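Local coordinates for cell wall surface anchor family protein (Streptococcus agalactiae serogroup V, PDB 3TW0), which probably serves as the adhesive tip subunit of the pilus, making contact with the host through the magnesium-binding von Willebrand factor type A domain, the part of the protein in this chain, at residues Ala34-Glu39 and Asn354-Asn359; Leu44-Thr49 and Ile119-Ile124; Ser106-Thr111 and Asn153-Thr158; Asp319-Gly324 and Tyr362-Lys367. The protein carries 2 engineered substitutions. All blocks are in the same frame, centred on the assembly; numbering follows the deposited sequence.

In the fold
All four contacts belong to the von Willebrand factor type A fold, a parallel sheet with helices on both faces. Helix 33-48 serves contacts 1 and 2, whose centres lie 15 Å apart. Helix 358-366 serves contacts 1 and 4, with centres 12 Å apart. Leu44 of contact 2 touches Leu365 of contact 4, so these three form a continuous patch. Contact 3 lies toward helix 145-159, on the other face of the sheet, and meets contact 2 through Arg123 and Ser106. Contacts 2 and 3 interleave along the chain, as do contacts 1 and 4. Contact 1 alone ties an early helix to a late turn, and contacts 2 and 3 lie within the span it closes.

Contact 1: Ala34-Glu39 and Asn354-Asn359; sequences ALKAGE and NVDDTN
Lys36 and Asp356 form a salt bridge that is long and carries no hydrogen bond. Lys36 NZ stands 3.8 Å from Asp356 OD2, and the two side chains cross at about a right angle. The lysine gets there by a bent chain. It is straight at chi2, then bent at chi3 (18°) and again at chi4, and the two bends bring the amine to the loop. The same amine rests 4.0 Å from Val355 CG1, so the tip of Lys36 does all the touching. The attraction is probably modest, because the pair lies at the surface and is not in close contact.

The loop is held by its own turn. Asn354 OD1 accepts from Asp356 N at 2.9 Å, in the carbonyl plane and on a lone pair, with an N-H...O angle of 170°. This is an Asx turn. It is overlaid on a type I beta turn from Asn354 to Asp357, closed by Asp357 N to Asn354 O. The two bonds fix the backbone that presents Val355 and Asp356 to the lysine. Asp357 then takes the N-cap position of the next helix, and the disulfide Cys353-Cys360 brackets the whole turn. The side chain of Val355 is about 10 Å from that of Asp173, which binds magnesium in another structure of this protein; that ion is absent here.

The contact joins helix 33-48 to the turn between edge strand 352-354 and helix 358-366. Val355 pairs through its backbone with Gly324 of strand 319-324.

Contact 2: Leu44-Thr49 and Ile119-Ile124; sequences LIDKIT and ILKSRI
Ile45 and Leu120 supply the apolar part of the contact. They reach toward each other tip to tip, with Ile45 CD1 3.6 Å from Leu120 CD2. Ile45 CG1 backs this up against the same methyl. The other branch of Ile45 turns to the lysine: CG2 lies 3.9 Å from Lys121 CG, and the two side chains slide past each other in opposite directions. The aliphatic stem of Lys121 is thereby used as packing surface before the chain bends at chi3 (72°).

Helices 33-48 and 114-122 lie side by side on one face of the parallel sheet of the von Willebrand factor type A fold. Val56 of strand 55-61 lies under both Ile45 and Leu120.

The polar part is a salt bridge on the outer, more exposed side. Lys121 NZ donates to Asp46 OD1 at 2.8 Å, on the syn lone pair, the side of the other oxygen. Asp46 OD2 is 3.3 Å from Lys121 NZ, so the amine sits near both oxygens but favours one.

Within the first helix, Ile45 O accepts twice, from Thr49 N and from Thr49 OG1. The hydroxyl, 2.8 Å away, lies above the carbonyl plane. In the second, Ser122 OG donates to Ile119 O at 2.7 Å.

Contact 3: Ser106-Thr111 and Asn153-Thr158; sequences SYLNLT and NEILET
Leu108 meets Ile155 next to the ring of Tyr107, which holds Asn109 O at its edge and in its plane. This ring itself takes no part in the contact; it packs with Ile119 and Leu120 of helix 114-122. The flat peptide carbonyl of Leu108 does take part. Leu108 O lies 3.5 Å from Ile155 CG1 and 3.6 Å from Ile155 CD1. Its hydrogen bond comes from elsewhere, from Gln159 NE2.

The rest is apolar. The side chains of Leu108 and Ile155 cross at about a right angle, and Leu108 CD2 comes 4.1 Å from Ile155 CD1. The second branch of Ile155 points to Leu110: CG2 sits anti to the backbone N and 3.9 Å from Leu110 CG. Ile155 therefore wedges between the two leucines, one branch to each. Leu110 CD1 also reaches Leu156 CD2, at 4.4 Å, a looser touch.

The chain turns a corner at Asn109. On either side of it the backbone bonds to strand 55-61, Tyr107 to Leu58 and Thr111 to Val56. Leu110 points to helix 145-159 and Leu108 touches it from the side, while Tyr107 packs on helix 114-122. Beneath the contact, Val59 of strand 55-61 and Val14 of strand 11-18 both touch Ile155.

Contact 4: Asp319-Gly324 and Tyr362-Lys367; sequences DIFTVG and YDELNK
Phe321 and Glu364 make the stacking part of the contact. The carboxylate lies over one face of the ring, with planes only 14° apart. Glu364 OE1 is 3.5 Å above the ring plane and offset toward the rim. Glu364 CD is 3.5 Å from Phe321 CD2. The glutamate stem adds a CH-pi contact, its CB 4.2 Å from the ring centroid. CG of Glu364 sits between the backbone N and the carbonyl carbon (chi1 63°), and the extended chain beyond it then runs past the ring in the opposite direction. Burial against an aromatic face may raise the tendency of this acid to hold a proton.

Phe321 is on a strand of the parallel sheet, between strands 165-172 and 352-354. A beta-alpha-beta crossover through helix 335-344 leads to the edge strand, and helix 358-366 then folds back over the sheet.

The apolar touch is at the ring edge, where Leu365 CD2 comes 4.3 Å from Phe321 CE2. Leu365 also reaches Leu44 and Lys47 of helix 33-48.

The ionic part is a salt bridge from Lys367. Lys367 NZ is 3.5 Å from Asp319 OD2, a weak hydrogen bond. Asp319 OD1 is equally distant from the amine, at 3.5 Å from Lys367 NZ. Tyr368 OH adds a second weak bond to Asp319 OD2.

Contact 1: Ala34-Glu39 and Asn354-Asn359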
loop_
_atom_site.group_PDB
_atom_site.type_symbol
_atom_site.label_atom_id
_atom_site.label_comp_id
_atom_site.label_asym_id
_atom_site.label_seq_id
_atom_site.Cartn_x
_atom_site.Cartn_y
_atom_site.Cartn_z
ATOM N N ALA A 34 8.603 -13.091 -3.769
ATOM C CA ALA A 34 8.395 -13.353 -2.338
ATOM C C ALA A 34 9.471 -14.233 -1.733
ATOM O O ALA A 34 9.912 -13.994 -0.605
ATOM C CB ALA A 34 7.058 -13.945 -2.092
ATOM N N LEU A 35 9.867 -15.267 -2.469
ATOM C CA LEU A 35 10.922 -16.171 -1.992
ATOM C C LEU A 35 12.188 -15.348 -1.745
ATOM O O LEU A 35 12.814 -15.460 -0.685
ATOM C CB LEU A 35 11.192 -17.306 -2.998
ATOM C CG LEU A 35 12.465 -18.187 -2.873
ATOM C CD1 LEU A 35 12.542 -18.996 -1.591
ATOM C CD2 LEU A 35 12.616 -19.112 -4.084
ATOM N N LYS A 36 12.534 -14.513 -2.719
ATOM C CA LYS A 36 13.767 -13.726 -2.663
ATOM C C LYS A 36 13.710 -12.651 -1.585
ATOM O O LYS A 36 14.704 -12.399 -0.894
ATOM C CB LYS A 36 14.104 -13.170 -4.056
ATOM C CG LYS A 36 14.545 -14.287 -5.074
ATOM C CD LYS A 36 14.762 -13.809 -6.524
ATOM C CE LYS A 36 14.940 -12.282 -6.617
ATOM N NZ LYS A 36 16.135 -11.864 -7.425
ATOM N N ALA A 37 12.538 -12.030 -1.435
ATOM C CA ALA A 37 12.312 -11.055 -0.367
ATOM C C ALA A 37 12.443 -11.714 1.019
ATOM O O ALA A 37 13.125 -11.200 1.898
ATOM C CB ALA A 37 10.951 -10.387 -0.545
ATOM N N GLY A 38 11.822 -12.873 1.199
ATOM C CA GLY A 38 11.937 -13.605 2.440
ATOM C C GLY A 38 13.365 -14.005 2.787
ATOM O O GLY A 38 13.775 -13.932 3.960
ATOM N N GLU A 39 14.134 -14.395 1.768
ATOM C CA GLU A 39 15.544 -14.762 1.984
ATOM C C GLU A 39 16.404 -13.573 2.367
ATOM O O GLU A 39 17.265 -13.656 3.248
ATOM C CB GLU A 39 16.082 -15.503 0.764
ATOM C CG GLU A 39 15.444 -16.902 0.681
ATOM C CD GLU A 39 15.924 -17.715 -0.490
ATOM O OE1 GLU A 39 16.520 -17.133 -1.430
ATOM O OE2 GLU A 39 15.707 -18.937 -0.461
ATOM N N ASN A 354 18.876 -2.304 -5.597
ATOM C CA ASN A 354 18.326 -3.556 -6.092
ATOM C C ASN A 354 18.917 -4.654 -5.233
ATOM O O ASN A 354 20.050 -4.526 -4.731
ATOM C CB ASN A 354 18.645 -3.816 -7.564
ATOM C CG ASN A 354 17.699 -4.842 -8.189
ATOM O OD1 ASN A 354 17.797 -6.077 -7.939
ATOM N ND2 ASN A 354 16.744 -4.335 -8.979
ATOM N N VAL A 355 18.133 -5.695 -5.009
ATOM C CA VAL A 355 18.595 -6.847 -4.252
ATOM C C VAL A 355 19.807 -7.483 -4.951
ATOM O O VAL A 355 20.733 -7.971 -4.288
ATOM C CB VAL A 355 17.446 -7.867 -4.013
ATOM C CG1 VAL A 355 17.038 -8.557 -5.329
ATOM C CG2 VAL A 355 17.851 -8.895 -2.925
ATOM N N ASP A 356 19.830 -7.417 -6.283
ATOM C CA ASP A 356 20.962 -7.941 -7.052
ATOM C C ASP A 356 22.214 -7.101 -6.854
ATOM O O ASP A 356 23.344 -7.567 -7.095
ATOM C CB ASP A 356 20.633 -8.057 -8.545
ATOM C CG ASP A 356 19.659 -9.206 -8.845
ATOM O OD1 ASP A 356 19.043 -9.161 -9.942
ATOM O OD2 ASP A 356 19.497 -10.121 -7.997
ATOM N N ASP A 357 22.019 -5.870 -6.397
ATOM C CA ASP A 357 23.131 -4.966 -6.226
ATOM C C ASP A 357 23.709 -5.172 -4.822
ATOM O O ASP A 357 23.473 -4.389 -3.919
ATOM C CB ASP A 357 22.659 -3.548 -6.476
ATOM C CG ASP A 357 23.812 -2.548 -6.634
ATOM O OD1 ASP A 357 24.983 -2.890 -6.422
ATOM O OD2 ASP A 357 23.515 -1.395 -6.942
ATOM N N THR A 358 24.479 -6.245 -4.646
ATOM C CA THR A 358 24.940 -6.601 -3.304
ATOM C C THR A 358 25.947 -5.587 -2.770
ATOM O O THR A 358 26.077 -5.377 -1.553
ATOM C CB THR A 358 25.526 -8.049 -3.236
ATOM O OG1 THR A 358 26.624 -8.170 -4.152
ATOM C CG2 THR A 358 24.439 -9.097 -3.576
ATOM N N ASN A 359 26.668 -4.958 -3.686
ATOM C CA ASN A 359 27.659 -3.958 -3.297
ATOM C C ASN A 359 26.944 -2.791 -2.638
ATOM O O ASN A 359 27.380 -2.282 -1.625
ATOM C CB ASN A 359 28.436 -3.472 -4.531
ATOM C CG ASN A 359 29.486 -4.479 -5.018
ATOM O OD1 ASN A 359 29.617 -5.604 -4.494
ATOM N ND2 ASN A 359 30.258 -4.063 -6.020
#

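Contact 2: Leu44-Thr49 and Ile119-Ile124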
loop_
_atom_site.group_PDB
_atom_site.type_symbol
_atom_site.label_atom_id
_atom_site.label_comp_id
_atom_site.label_asym_id
_atom_site.label_seq_id
_atom_site.Cartn_x
_atom_site.Cartn_y
_atom_site.Cartn_z
ATOM N N LEU A 44 19.138 -10.412 6.631
ATOM C CA LEU A 44 19.254 -9.170 7.388
ATOM C C LEU A 44 19.125 -9.429 8.897
ATOM O O LEU A 44 19.962 -8.987 9.693
ATOM C CB LEU A 44 18.283 -8.115 6.871
ATOM C CG LEU A 44 18.431 -6.824 7.656
ATOM C CD1 LEU A 44 19.640 -5.989 7.232
ATOM C CD2 LEU A 44 17.205 -6.068 7.492
ATOM N N ILE A 45 18.105 -10.187 9.278
ATOM C CA ILE A 45 17.918 -10.563 10.664
ATOM C C ILE A 45 19.195 -11.202 11.227
ATOM O O ILE A 45 19.678 -10.762 12.271
ATOM C CB ILE A 45 16.689 -11.514 10.863
ATOM C CG1 ILE A 45 15.363 -10.859 10.394
ATOM C CG2 ILE A 45 16.589 -11.959 12.317
ATOM C CD1 ILE A 45 14.873 -9.641 11.211
ATOM N N ASP A 46 19.742 -12.207 10.543
ATOM C CA ASP A 46 20.948 -12.896 11.044
ATOM C C ASP A 46 22.090 -11.900 11.195
ATOM O O ASP A 46 22.825 -11.940 12.188
ATOM C CB ASP A 46 21.392 -14.046 10.134
ATOM C CG ASP A 46 20.423 -15.211 10.141
ATOM O OD1 ASP A 46 19.629 -15.347 11.108
ATOM O OD2 ASP A 46 20.446 -15.995 9.164
ATOM N N LYS A 47 22.226 -11.006 10.219
ATOM C CA LYS A 47 23.309 -10.027 10.262
ATOM C C LYS A 47 23.155 -9.094 11.462
ATOM O O LYS A 47 24.084 -8.975 12.262
ATOM C CB LYS A 47 23.463 -9.254 8.944
ATOM C CG LYS A 47 24.773 -8.420 8.925
ATOM C CD LYS A 47 24.872 -7.426 7.764
ATOM C CE LYS A 47 25.775 -7.967 6.654
ATOM N NZ LYS A 47 26.544 -6.880 5.970
ATOM N N ILE A 48 21.987 -8.465 11.604
ATOM C CA ILE A 48 21.729 -7.547 12.725
ATOM C C ILE A 48 21.909 -8.191 14.102
ATOM O O ILE A 48 22.555 -7.614 14.984
ATOM C CB ILE A 48 20.316 -6.907 12.642
ATOM C CG1 ILE A 48 20.143 -6.214 11.299
ATOM C CG2 ILE A 48 20.078 -5.895 13.793
ATOM C CD1 ILE A 48 18.707 -6.094 10.896
ATOM N N THR A 49 21.341 -9.381 14.274
ATOM C CA THR A 49 21.333 -10.023 15.569
ATOM C C THR A 49 22.652 -10.728 15.910
ATOM O O THR A 49 22.743 -11.362 16.962
ATOM C CB THR A 49 20.200 -11.058 15.679
ATOM O OG1 THR A 49 20.358 -12.045 14.650
ATOM C CG2 THR A 49 18.829 -10.382 15.558
ATOM N N ILE A 119 11.119 -16.970 16.574
ATOM C CA ILE A 119 9.694 -16.827 16.254
ATOM C C ILE A 119 9.533 -15.893 15.051
ATOM O O ILE A 119 8.828 -16.229 14.091
ATOM C CB ILE A 119 8.884 -16.257 17.417
ATOM C CG1 ILE A 119 8.890 -17.231 18.586
ATOM C CG2 ILE A 119 7.461 -16.020 16.992
ATOM C CD1 ILE A 119 8.567 -16.567 19.896
ATOM N N LEU A 120 10.192 -14.736 15.114
ATOM C CA LEU A 120 10.189 -13.774 13.982
ATOM C C LEU A 120 10.541 -14.466 12.660
ATOM O O LEU A 120 9.760 -14.439 11.701
ATOM C CB LEU A 120 11.123 -12.598 14.295
ATOM C CG LEU A 120 11.183 -11.389 13.375
ATOM C CD1 LEU A 120 11.700 -10.185 14.153
ATOM C CD2 LEU A 120 12.039 -11.707 12.174
ATOM N N LYS A 121 11.683 -15.150 12.631
ATOM C CA LYS A 121 12.148 -15.790 11.412
ATOM C C LYS A 121 11.196 -16.910 10.919
ATOM O O LYS A 121 11.065 -17.095 9.715
ATOM C CB LYS A 121 13.570 -16.329 11.584
ATOM C CG LYS A 121 14.656 -15.285 11.857
ATOM C CD LYS A 121 16.034 -15.954 11.958
ATOM C CE LYS A 121 16.473 -16.389 10.573
ATOM N NZ LYS A 121 17.702 -17.274 10.529
ATOM N N SER A 122 10.532 -17.621 11.839
ATOM C CA SER A 122 9.518 -18.637 11.475
ATOM C C SER A 122 8.278 -18.000 10.823
ATOM O O SER A 122 7.535 -18.647 10.080
ATOM C CB SER A 122 9.089 -19.460 12.699
ATOM O OG SER A 122 8.109 -18.775 13.491
ATOM N N ARG A 123 8.057 -16.724 11.098
ATOM C CA ARG A 123 6.909 -16.024 10.537
ATOM C C ARG A 123 7.173 -15.335 9.176
ATOM O O ARG A 123 6.253 -14.742 8.586
ATOM C CB ARG A 123 6.410 -15.021 11.548
ATOM C CG ARG A 123 5.708 -15.682 12.715
ATOM C CD ARG A 123 5.083 -14.639 13.576
ATOM N NE ARG A 123 4.631 -15.212 14.831
ATOM C CZ ARG A 123 4.319 -14.503 15.907
ATOM N NH1 ARG A 123 4.421 -13.191 15.906
ATOM N NH2 ARG A 123 3.895 -15.117 16.994
ATOM N N ILE A 124 8.402 -15.447 8.672
ATOM C CA ILE A 124 8.765 -14.866 7.386
ATOM C C ILE A 124 8.130 -15.698 6.251
ATOM O O ILE A 124 8.539 -16.821 6.013
ATOM C CB ILE A 124 10.316 -14.823 7.218
ATOM C CG1 ILE A 124 10.971 -13.829 8.182
ATOM C CG2 ILE A 124 10.728 -14.471 5.792
ATOM C CD1 ILE A 124 12.479 -14.024 8.268
#

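Contact 3: Ser106-Thr111 and Asn153-Thr158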
loop_
_atom_site.group_PDB
_atom_site.type_symbol
_atom_site.label_atom_id
_atom_site.label_comp_id
_atom_site.label_asym_id
_atom_site.label_seq_id
_atom_site.Cartn_x
_atom_site.Cartn_y
_atom_site.Cartn_z
ATOM N N SER A 106 4.054 -11.300 11.149
ATOM C CA SER A 106 4.716 -10.165 11.794
ATOM C C SER A 106 5.294 -10.513 13.181
ATOM O O SER A 106 4.845 -11.463 13.851
ATOM C CB SER A 106 3.762 -8.977 11.867
ATOM O OG SER A 106 3.457 -8.511 10.547
ATOM N N TYR A 107 6.321 -9.753 13.568
ATOM C CA TYR A 107 6.781 -9.693 14.951
ATOM C C TYR A 107 6.930 -8.232 15.370
ATOM O O TYR A 107 7.891 -7.567 14.999
ATOM C CB TYR A 107 8.079 -10.464 15.167
ATOM C CG TYR A 107 8.212 -10.905 16.593
ATOM C CD1 TYR A 107 7.750 -12.165 16.986
ATOM C CD2 TYR A 107 8.738 -10.058 17.568
ATOM C CE1 TYR A 107 7.829 -12.577 18.284
ATOM C CE2 TYR A 107 8.812 -10.468 18.901
ATOM C CZ TYR A 107 8.349 -11.741 19.234
ATOM O OH TYR A 107 8.410 -12.199 20.526
ATOM N N LEU A 108 5.979 -7.761 16.172
ATOM C CA LEU A 108 5.722 -6.328 16.316
ATOM C C LEU A 108 6.412 -5.679 17.520
ATOM O O LEU A 108 6.257 -4.481 17.749
ATOM C CB LEU A 108 4.210 -6.059 16.327
ATOM C CG LEU A 108 3.449 -6.450 15.042
ATOM C CD1 LEU A 108 1.904 -6.393 15.217
ATOM C CD2 LEU A 108 3.883 -5.527 13.903
ATOM N N ASN A 109 7.166 -6.480 18.267
ATOM C CA ASN A 109 8.004 -5.996 19.362
ATOM C C ASN A 109 9.499 -6.116 19.067
ATOM O O ASN A 109 10.006 -7.181 18.687
ATOM C CB ASN A 109 7.669 -6.732 20.638
ATOM C CG ASN A 109 6.204 -6.696 20.936
ATOM O OD1 ASN A 109 5.583 -7.744 21.126
ATOM N ND2 ASN A 109 5.624 -5.490 20.966
ATOM N N LEU A 110 10.209 -5.007 19.204
ATOM C CA LEU A 110 11.640 -5.034 18.964
ATOM C C LEU A 110 12.194 -6.047 19.939
ATOM O O LEU A 110 11.808 -6.032 21.123
ATOM C CB LEU A 110 12.261 -3.675 19.223
ATOM C CG LEU A 110 11.982 -2.646 18.132
ATOM C CD1 LEU A 110 12.363 -1.235 18.652
ATOM C CD2 LEU A 110 12.763 -3.040 16.852
ATOM N N THR A 111 13.059 -6.942 19.458
ATOM C CA THR A 111 13.616 -7.940 20.352
ATOM C C THR A 111 15.074 -8.303 20.053
ATOM O O THR A 111 15.504 -8.227 18.896
ATOM C CB THR A 111 12.705 -9.189 20.430
ATOM O OG1 THR A 111 13.139 -10.043 21.516
ATOM C CG2 THR A 111 12.677 -9.946 19.060
ATOM N N ASN A 153 7.191 3.011 11.922
ATOM C CA ASN A 153 7.465 4.230 12.688
ATOM C C ASN A 153 6.896 4.144 14.103
ATOM O O ASN A 153 7.572 4.479 15.099
ATOM C CB ASN A 153 6.872 5.439 11.969
ATOM C CG ASN A 153 7.298 6.774 12.582
ATOM O OD1 ASN A 153 8.471 7.012 12.837
ATOM N ND2 ASN A 153 6.350 7.649 12.778
ATOM N N GLU A 154 5.645 3.715 14.208
ATOM C CA GLU A 154 5.001 3.628 15.502
ATOM C C GLU A 154 5.804 2.755 16.480
ATOM O O GLU A 154 6.044 3.171 17.630
ATOM C CB GLU A 154 3.579 3.117 15.353
ATOM C CG GLU A 154 2.877 2.806 16.661
ATOM C CD GLU A 154 1.483 2.254 16.451
ATOM O OE1 GLU A 154 1.230 1.674 15.367
ATOM O OE2 GLU A 154 0.644 2.403 17.377
ATOM N N ILE A 155 6.231 1.578 16.006
ATOM C CA ILE A 155 7.121 0.673 16.732
ATOM C C ILE A 155 8.391 1.390 17.252
ATOM O O ILE A 155 8.706 1.317 18.437
ATOM C CB ILE A 155 7.500 -0.547 15.850
ATOM C CG1 ILE A 155 6.340 -1.554 15.766
ATOM C CG2 ILE A 155 8.739 -1.286 16.375
ATOM C CD1 ILE A 155 6.586 -2.585 14.725
ATOM N N LEU A 156 9.108 2.069 16.364
ATOM C CA LEU A 156 10.329 2.786 16.754
ATOM C C LEU A 156 10.062 3.923 17.767
ATOM O O LEU A 156 10.753 4.039 18.773
ATOM C CB LEU A 156 11.039 3.310 15.511
ATOM C CG LEU A 156 11.747 2.203 14.715
ATOM C CD1 LEU A 156 12.071 2.652 13.316
ATOM C CD2 LEU A 156 13.010 1.713 15.451
ATOM N N GLU A 157 9.050 4.741 17.502
ATOM C CA GLU A 157 8.717 5.856 18.369
ATOM C C GLU A 157 8.165 5.416 19.711
ATOM O O GLU A 157 8.354 6.100 20.710
ATOM C CB GLU A 157 7.722 6.789 17.689
ATOM C CG GLU A 157 8.230 7.321 16.377
ATOM C CD GLU A 157 7.638 8.675 16.043
ATOM O OE1 GLU A 157 6.408 8.749 15.808
ATOM O OE2 GLU A 157 8.425 9.663 16.035
ATOM N N THR A 158 7.491 4.275 19.722
ATOM C CA THR A 158 6.898 3.696 20.929
ATOM C C THR A 158 7.922 2.938 21.760
ATOM O O THR A 158 7.868 2.984 22.975
ATOM C CB THR A 158 5.792 2.665 20.565
ATOM O OG1 THR A 158 4.955 3.211 19.543
ATOM C CG2 THR A 158 4.925 2.375 21.764
#

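Contact 4: Asp319-Gly324 and Tyr362-Lys367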
loop_
_atom_site.group_PDB
_atom_site.type_symbol
_atom_site.label_atom_id
_atom_site.label_comp_id
_atom_site.label_asym_id
_atom_site.label_seq_id
_atom_site.Cartn_x
_atom_site.Cartn_y
_atom_site.Cartn_z
ATOM N N ASP A 319 17.522 5.967 9.824
ATOM C CA ASP A 319 17.831 5.470 8.490
ATOM C C ASP A 319 16.709 4.673 7.867
ATOM O O ASP A 319 16.078 3.881 8.534
ATOM C CB ASP A 319 19.094 4.620 8.515
ATOM C CG ASP A 319 20.315 5.445 8.806
ATOM O OD1 ASP A 319 20.655 6.288 7.958
ATOM O OD2 ASP A 319 20.888 5.269 9.890
ATOM N N ILE A 320 16.481 4.862 6.574
ATOM C CA ILE A 320 15.549 3.994 5.876
ATOM C C ILE A 320 16.213 3.470 4.618
ATOM O O ILE A 320 16.598 4.254 3.727
ATOM C CB ILE A 320 14.177 4.660 5.577
ATOM C CG1 ILE A 320 13.547 5.272 6.859
ATOM C CG2 ILE A 320 13.224 3.620 4.947
ATOM C CD1 ILE A 320 13.776 6.777 7.034
ATOM N N PHE A 321 16.374 2.145 4.574
ATOM C CA PHE A 321 16.948 1.473 3.425
ATOM C C PHE A 321 15.863 0.685 2.700
ATOM O O PHE A 321 15.108 -0.053 3.342
ATOM C CB PHE A 321 18.078 0.507 3.840
ATOM C CG PHE A 321 19.222 1.154 4.578
ATOM C CD1 PHE A 321 19.314 2.534 4.723
ATOM C CD2 PHE A 321 20.230 0.368 5.127
ATOM C CE1 PHE A 321 20.397 3.129 5.410
ATOM C CE2 PHE A 321 21.310 0.952 5.806
ATOM C CZ PHE A 321 21.392 2.342 5.940
ATOM N N THR A 322 15.809 0.826 1.373
ATOM C CA THR A 322 14.842 0.110 0.565
ATOM C C THR A 322 15.523 -0.872 -0.415
ATOM O O THR A 322 16.433 -0.494 -1.172
ATOM C CB THR A 322 13.926 1.078 -0.197
ATOM O OG1 THR A 322 13.497 2.105 0.681
ATOM C CG2 THR A 322 12.667 0.377 -0.703
ATOM N N VAL A 323 15.062 -2.111 -0.413
ATOM C CA VAL A 323 15.603 -3.148 -1.289
ATOM C C VAL A 323 14.565 -3.589 -2.309
ATOM O O VAL A 323 13.507 -4.115 -1.952
ATOM C CB VAL A 323 16.195 -4.318 -0.489
ATOM C CG1 VAL A 323 16.389 -5.578 -1.361
ATOM C CG2 VAL A 323 17.522 -3.877 0.093
ATOM N N GLY A 324 14.879 -3.335 -3.575
ATOM C CA GLY A 324 13.989 -3.637 -4.691
ATOM C C GLY A 324 14.067 -5.056 -5.203
ATOM O O GLY A 324 15.134 -5.576 -5.507
ATOM N N TYR A 362 25.727 -4.144 0.933
ATOM C CA TYR A 362 26.916 -4.226 1.792
ATOM C C TYR A 362 27.367 -2.836 2.227
ATOM O O TYR A 362 27.579 -2.585 3.414
ATOM C CB TYR A 362 28.102 -4.898 1.066
ATOM C CG TYR A 362 29.211 -5.239 2.023
ATOM C CD1 TYR A 362 29.214 -6.465 2.689
ATOM C CD2 TYR A 362 30.223 -4.315 2.324
ATOM C CE1 TYR A 362 30.192 -6.778 3.592
ATOM C CE2 TYR A 362 31.220 -4.620 3.238
ATOM C CZ TYR A 362 31.194 -5.851 3.865
ATOM O OH TYR A 362 32.139 -6.173 4.796
ATOM N N ASP A 363 27.525 -1.932 1.259
ATOM C CA ASP A 363 28.059 -0.606 1.563
ATOM C C ASP A 363 27.230 0.161 2.579
ATOM O O ASP A 363 27.795 0.738 3.512
ATOM C CB ASP A 363 28.278 0.219 0.301
ATOM C CG ASP A 363 29.555 -0.187 -0.455
ATOM O OD1 ASP A 363 30.418 -0.908 0.107
ATOM O OD2 ASP A 363 29.687 0.221 -1.627
ATOM N N GLU A 364 25.906 0.127 2.442
ATOM C CA GLU A 364 25.047 0.861 3.371
ATOM C C GLU A 364 25.073 0.261 4.801
ATOM O O GLU A 364 25.167 1.005 5.785
ATOM C CB GLU A 364 23.622 1.013 2.803
ATOM C CG GLU A 364 22.845 -0.314 2.570
ATOM C CD GLU A 364 21.452 -0.112 1.935
ATOM O OE1 GLU A 364 21.107 1.046 1.572
ATOM O OE2 GLU A 364 20.711 -1.118 1.780
ATOM N N LEU A 365 25.034 -1.076 4.902
ATOM C CA LEU A 365 24.970 -1.775 6.188
ATOM C C LEU A 365 26.287 -1.741 6.952
ATOM O O LEU A 365 26.302 -1.790 8.193
ATOM C CB LEU A 365 24.575 -3.239 5.989
ATOM C CG LEU A 365 23.128 -3.532 5.587
ATOM C CD1 LEU A 365 22.976 -4.966 5.173
ATOM C CD2 LEU A 365 22.162 -3.194 6.731
ATOM N N ASN A 366 27.385 -1.655 6.205
ATOM C CA ASN A 366 28.741 -1.692 6.763
ATOM C C ASN A 366 28.995 -0.763 7.955
ATOM O O ASN A 366 29.615 -1.183 8.929
ATOM C CB ASN A 366 29.779 -1.470 5.652
ATOM C CG ASN A 366 31.219 -1.654 6.140
ATOM O OD1 ASN A 366 31.573 -2.669 6.765
ATOM N ND2 ASN A 366 32.054 -0.667 5.839
ATOM N N LYS A 367 28.517 0.481 7.861
ATOM C CA LYS A 367 28.474 1.451 8.978
ATOM C C LYS A 367 28.164 0.841 10.367
ATOM O O LYS A 367 28.822 1.174 11.363
ATOM C CB LYS A 367 27.446 2.548 8.657
ATOM C CG LYS A 367 26.861 3.279 9.872
ATOM C CD LYS A 367 25.419 3.755 9.624
ATOM C CE LYS A 367 25.349 5.148 9.000
ATOM N NZ LYS A 367 24.028 5.409 8.372
#